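Local coordinates for Nup188 (Myceliophthora thermophila, PDB 4KF8), which probably acts as a scaffold component of the nuclear pore complex, sharing structural and functional properties with nuclear transport receptors, at residues S142-L147 with A188-F193; K150-Y155 with D204-A209. All coordinates share one frame; numbering follows the deposited sequence.

Contact 1. Residues S142-L147 with A188-F193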
loop_
_atom_site.group_PDB
_atom_site.type_symbol
_atom_site.label_atom_id
_atom_site.label_comp_id
_atom_site.label_asym_id
_atom_site.label_seq_id
_atom_site.Cartn_x
_atom_site.Cartn_y
_atom_site.Cartn_z
ATOM N N SER A 142 11.846 -0.075 10.592
ATOM C CA SER A 142 12.771 -0.897 11.363
ATOM C C SER A 142 12.485 -0.767 12.859
ATOM O O SER A 142 12.943 -1.578 13.666
ATOM C CB SER A 142 14.217 -0.509 11.045
ATOM O OG SER A 142 14.304 0.857 10.679
ATOM N N TRP A 143 11.714 0.255 13.217
ATOM C CA TRP A 143 11.326 0.492 14.602
ATOM C C TRP A 143 10.162 -0.393 15.037
ATOM O O TRP A 143 10.205 -1.013 16.100
ATOM C CB TRP A 143 10.906 1.951 14.788
ATOM C CG TRP A 143 12.022 2.903 15.047
ATOM C CD1 TRP A 143 12.337 4.013 14.322
ATOM C CD2 TRP A 143 12.964 2.843 16.120
ATOM N NE1 TRP A 143 13.422 4.646 14.873
ATOM C CE2 TRP A 143 13.827 3.947 15.979
ATOM C CE3 TRP A 143 13.165 1.961 17.185
ATOM C CZ2 TRP A 143 14.873 4.192 16.861
ATOM C CZ3 TRP A 143 14.203 2.205 18.058
ATOM C CH2 TRP A 143 15.046 3.310 17.890
ATOM N N SER A 144 9.139 -0.434 14.187
ATOM C CA SER A 144 7.796 -0.948 14.494
ATOM C C SER A 144 7.582 -1.833 15.733
ATOM O O SER A 144 6.778 -1.488 16.602
ATOM C CB SER A 144 7.179 -1.610 13.258
ATOM O OG SER A 144 7.968 -2.688 12.803
ATOM N N ASP A 145 8.288 -2.959 15.821
ATOM C CA ASP A 145 7.985 -3.938 16.868
ATOM C C ASP A 145 8.302 -3.467 18.289
ATOM O O ASP A 145 7.579 -3.793 19.230
ATOM C CB ASP A 145 8.643 -5.291 16.590
ATOM C CG ASP A 145 8.006 -6.416 17.388
ATOM O OD1 ASP A 145 6.924 -6.896 16.981
ATOM O OD2 ASP A 145 8.577 -6.816 18.425
ATOM N N ARG A 146 9.379 -2.706 18.442
ATOM C CA ARG A 146 9.705 -2.110 19.730
ATOM C C ARG A 146 8.717 -0.996 20.050
ATOM O O ARG A 146 8.612 -0.554 21.196
ATOM C CB ARG A 146 11.124 -1.542 19.720
ATOM C CG ARG A 146 12.221 -2.586 19.729
ATOM C CD ARG A 146 13.576 -1.928 19.885
ATOM N NE ARG A 146 13.919 -1.095 18.737
ATOM C CZ ARG A 146 14.795 -1.446 17.803
ATOM N NH1 ARG A 146 15.421 -2.612 17.883
ATOM N NH2 ARG A 146 15.049 -0.627 16.792
ATOM N N LEU A 147 7.999 -0.545 19.028
ATOM C CA LEU A 147 7.090 0.583 19.176
ATOM C C LEU A 147 5.625 0.188 19.034
ATOM O O LEU A 147 4.760 1.059 18.918
ATOM C CB LEU A 147 7.421 1.678 18.159
ATOM C CG LEU A 147 8.546 2.662 18.488
ATOM C CD1 LEU A 147 9.908 1.975 18.527
ATOM C CD2 LEU A 147 8.547 3.814 17.489
ATOM N N ALA A 188 15.305 -5.694 9.008
ATOM C CA ALA A 188 14.438 -5.262 10.101
ATOM C C ALA A 188 14.053 -6.425 11.008
ATOM O O ALA A 188 14.062 -7.582 10.588
ATOM C CB ALA A 188 13.190 -4.590 9.551
ATOM N N ASN A 189 13.718 -6.111 12.255
ATOM C CA ASN A 189 13.250 -7.120 13.198
ATOM C C ASN A 189 11.929 -7.715 12.735
ATOM O O ASN A 189 11.597 -8.853 13.064
ATOM C CB ASN A 189 13.093 -6.522 14.596
ATOM C CG ASN A 189 14.410 -6.051 15.180
ATOM O OD1 ASN A 189 15.444 -6.692 15.002
ATOM N ND2 ASN A 189 14.379 -4.923 15.881
ATOM N N LEU A 190 11.186 -6.928 11.962
ATOM C CA LEU A 190 9.903 -7.350 11.414
ATOM C C LEU A 190 10.033 -8.571 10.516
ATOM O O LEU A 190 9.125 -9.398 10.443
ATOM C CB LEU A 190 9.273 -6.211 10.614
ATOM C CG LEU A 190 8.096 -5.493 11.262
ATOM C CD1 LEU A 190 7.409 -4.601 10.246
ATOM C CD2 LEU A 190 7.129 -6.505 11.836
ATOM N N ALA A 191 11.167 -8.674 9.831
ATOM C CA ALA A 191 11.393 -9.743 8.868
ATOM C C ALA A 191 11.359 -11.125 9.515
ATOM O O ALA A 191 11.171 -12.132 8.834
ATOM C CB ALA A 191 12.705 -9.523 8.144
ATOM N N GLY A 192 11.539 -11.164 10.831
ATOM C CA GLY A 192 11.481 -12.411 11.571
ATOM C C GLY A 192 10.064 -12.781 11.967
ATOM O O GLY A 192 9.735 -13.958 12.104
ATOM N N PHE A 193 9.222 -11.770 12.153
ATOM C CA PHE A 193 7.826 -11.998 12.518
ATOM C C PHE A 193 7.002 -12.453 11.313
ATOM O O PHE A 193 6.159 -13.344 11.427
ATOM C CB PHE A 193 7.217 -10.743 13.151
ATOM C CG PHE A 193 7.871 -10.339 14.442
ATOM C CD1 PHE A 193 7.562 -10.988 15.625
ATOM C CD2 PHE A 193 8.797 -9.309 14.473
ATOM C CE1 PHE A 193 8.164 -10.619 16.814
ATOM C CE2 PHE A 193 9.404 -8.935 15.659
ATOM C CZ PHE A 193 9.087 -9.590 16.830
#
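Asp145 and Phe193 carry this contact. It joins the C-terminal end of helix 134-143 to the short helical turn at about 190-193 in an all-helical solenoid. The Asp145 carboxylate lies over one face of the Phe193 ring, with the two planes 25° apart. OD1 of Asp145 sits 3.4 Å above the ring plane, displaced from the ring centre. OD2 of Asp145 is nearest to CZ of Phe193, at 3.2 Å. With CG of Asp145 anti to its backbone N (chi1 -162°), CG itself comes to 3.4 Å from CE2 of Phe193. An alanine in place of Phe193 would probably leave the Asp145 carboxylate without its ring partner and open a gap beside Leu190 and Cys211.

Next to this pair, OG of Ser144 meets CG and CD1 of Leu190. Farther along, CB of Ala188 lies 4.1 Å from CA of Ser142. At the exposed margin two donors meet: NH1 of Arg146 lies 3.2 Å from ND2 of Asn189, close but not hydrogen-bonded. The guanidinium and amide planes are 85° apart. No hydrogen bond crosses between the segments.

CE3 of Trp143 lies in the guanidinium plane, beside its edge. Leu190 also packs on Phe141, Pro153 and Ile214, which sets it between helices 134-143 and 206-226 and the loop at Pro153. OG of Ser144 is hydrogen-bonded to Phe141 O. OG of Ser142 bonds back to Thr138 O and Ser139 O in its own helix.

Contact 2. Residues K150-Y155 with D204-A209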
loop_
_atom_site.group_PDB
_atom_site.type_symbol
_atom_site.label_atom_id
_atom_site.label_comp_id
_atom_site.label_asym_id
_atom_site.label_seq_id
_atom_site.Cartn_x
_atom_site.Cartn_y
_atom_site.Cartn_z
ATOM N N LYS A 150 1.969 -4.001 21.463
ATOM C CA LYS A 150 0.673 -4.094 22.118
ATOM C C LYS A 150 -0.021 -5.317 21.542
ATOM O O LYS A 150 -0.853 -5.952 22.189
ATOM C CB LYS A 150 -0.159 -2.842 21.849
ATOM C CG LYS A 150 -0.237 -2.433 20.380
ATOM C CD LYS A 150 -1.144 -1.220 20.206
ATOM C CE LYS A 150 -0.629 -0.275 19.129
ATOM N NZ LYS A 150 -1.389 1.009 19.106
ATOM N N GLY A 151 0.345 -5.631 20.304
ATOM C CA GLY A 151 -0.096 -6.826 19.618
ATOM C C GLY A 151 0.544 -6.847 18.243
ATOM O O GLY A 151 1.162 -7.835 17.839
ATOM N N ASP A 152 0.423 -5.727 17.535
ATOM C CA ASP A 152 0.842 -5.653 16.143
ATOM C C ASP A 152 1.691 -4.426 15.823
ATOM O O ASP A 152 1.425 -3.332 16.315
ATOM C CB ASP A 152 -0.387 -5.671 15.236
ATOM C CG ASP A 152 -1.392 -4.588 15.589
ATOM O OD1 ASP A 152 -1.179 -3.885 16.596
ATOM O OD2 ASP A 152 -2.400 -4.446 14.868
ATOM N N PRO A 153 2.713 -4.608 14.977
ATOM C CA PRO A 153 3.557 -3.504 14.509
ATOM C C PRO A 153 2.741 -2.532 13.666
ATOM O O PRO A 153 2.864 -2.534 12.444
ATOM C CB PRO A 153 4.592 -4.209 13.628
ATOM C CG PRO A 153 4.561 -5.635 14.064
ATOM C CD PRO A 153 3.146 -5.900 14.423
ATOM N N ILE A 154 1.915 -1.719 14.319
ATOM C CA ILE A 154 1.041 -0.779 13.624
ATOM C C ILE A 154 1.817 0.241 12.798
ATOM O O ILE A 154 1.359 0.663 11.738
ATOM C CB ILE A 154 0.115 -0.032 14.606
ATOM C CG1 ILE A 154 0.909 0.453 15.818
ATOM C CG2 ILE A 154 -1.035 -0.932 15.046
ATOM C CD1 ILE A 154 0.781 1.928 16.094
ATOM N N TYR A 155 2.990 0.634 13.284
ATOM C CA TYR A 155 3.798 1.626 12.587
ATOM C C TYR A 155 4.561 1.023 11.415
ATOM O O TYR A 155 5.075 1.747 10.564
ATOM C CB TYR A 155 4.755 2.328 13.549
ATOM C CG TYR A 155 4.116 3.472 14.294
ATOM C CD1 TYR A 155 3.684 4.604 13.617
ATOM C CD2 TYR A 155 3.941 3.425 15.671
ATOM C CE1 TYR A 155 3.092 5.657 14.286
ATOM C CE2 TYR A 155 3.352 4.478 16.353
ATOM C CZ TYR A 155 2.929 5.593 15.652
ATOM O OH TYR A 155 2.341 6.645 16.316
ATOM N N ASP A 204 -6.191 -15.374 14.481
ATOM C CA ASP A 204 -6.690 -14.933 15.774
ATOM C C ASP A 204 -5.621 -14.066 16.429
ATOM O O ASP A 204 -5.852 -13.435 17.460
ATOM C CB ASP A 204 -7.015 -16.142 16.655
ATOM C CG ASP A 204 -7.759 -15.762 17.919
ATOM O OD1 ASP A 204 -9.002 -15.648 17.870
ATOM O OD2 ASP A 204 -7.100 -15.584 18.967
ATOM N N ASN A 205 -4.444 -14.046 15.810
ATOM C CA ASN A 205 -3.335 -13.230 16.275
ATOM C C ASN A 205 -3.341 -11.884 15.562
ATOM O O ASN A 205 -3.539 -11.818 14.350
ATOM C CB ASN A 205 -2.013 -13.952 16.021
ATOM C CG ASN A 205 -0.923 -13.531 16.985
ATOM O OD1 ASN A 205 -0.210 -12.553 16.749
ATOM N ND2 ASN A 205 -0.785 -14.272 18.078
ATOM N N ALA A 206 -3.130 -10.812 16.313
ATOM C CA ALA A 206 -3.136 -9.474 15.734
ATOM C C ALA A 206 -1.831 -9.183 15.001
ATOM O O ALA A 206 -1.822 -8.509 13.972
ATOM C CB ALA A 206 -3.389 -8.430 16.811
ATOM N N GLY A 207 -0.729 -9.697 15.539
ATOM C CA GLY A 207 0.577 -9.482 14.947
ATOM C C GLY A 207 0.707 -10.115 13.576
ATOM O O GLY A 207 1.081 -9.451 12.611
ATOM N N ALA A 208 0.391 -11.403 13.493
ATOM C CA ALA A 208 0.484 -12.145 12.241
ATOM C C ALA A 208 -0.441 -11.574 11.173
ATOM O O ALA A 208 -0.117 -11.591 9.987
ATOM C CB ALA A 208 0.175 -13.611 12.478
ATOM N N ALA A 209 -1.593 -11.071 11.600
ATOM C CA ALA A 209 -2.555 -10.466 10.685
ATOM C C ALA A 209 -2.002 -9.181 10.079
ATOM O O ALA A 209 -2.249 -8.878 8.910
ATOM C CB ALA A 209 -3.867 -10.190 11.401
#
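Backbone torsions at Gly151 and the first side-chain torsion of Asp152 set up the approach of this loop to Ala206 and Gly207. At Gly151, psi of -50° orients the carbonyl group. Its O comes to 3.4 Å from CA of Gly207. The backbone directs CB of Asp152 toward Ala206. The chi1 of 54° puts CG of Asp152 between the backbone N and the carbonyl carbon, and CG stands farther from Ala206 O than CB does. CB of Asp152 is 3.4 Å from O of Ala206 and 3.9 Å from CA of Gly207. The two segments come nearest here, with CA of Asp152 4.0 Å from CA of Gly207.

The contact brings together the starts of two helices. Pro153 occupies the N-cap position of helix 154-167 and is the centre of an inverse gamma turn. That turn has a weak bond from Ile154 N to Asp152 O. The proline ring borders the same glycine, with CD of Pro153 4.4 Å from CA of Gly207. Across the contact, Asn205 is the N-cap of helix 206-226. Its OD1 accepts a weak capping bond from Gly207 N at 3.1 Å, with an N-H...O angle of 129°. Thr203 OG1 is hydrogen-bonded to Asn205 O just before the helix.

Gly207 meets the loop through its CA, having no side chain. Ala206 adds its methyl group, with CB 4.4 Å from CB of Asp152. The carboxylate of Asp152 forms a long, weak ion pair with Arg210 one turn into the helix, which probably contributes little. No hydrogen bond joins the segments, which implies that the fit rests on van der Waals contact of backbone and CB atoms.

Overall arrangement
Contacts 1 and 2 lie on the same side of the chain's centre, with their own centres about 11 Å apart. Their segments alternate along the chain. Residues 142-147 and 150-155 span the turn from helix 134-143 to helix 154-167. Residues 188-193 and 204-209 span the link from helix 190-193 to helix 206-226. Pro153 of contact 2 joins the two sites: its CG lies 3.5 Å from CD2 of Leu190, and its CB lies 3.7 Å from CB of Ser144. Contact 1 is the more buried and contact 2 the more superficial. Together they set the connection between helices 134-143 and 154-167 against the chain running from Ala188 to the start of helix 206-226.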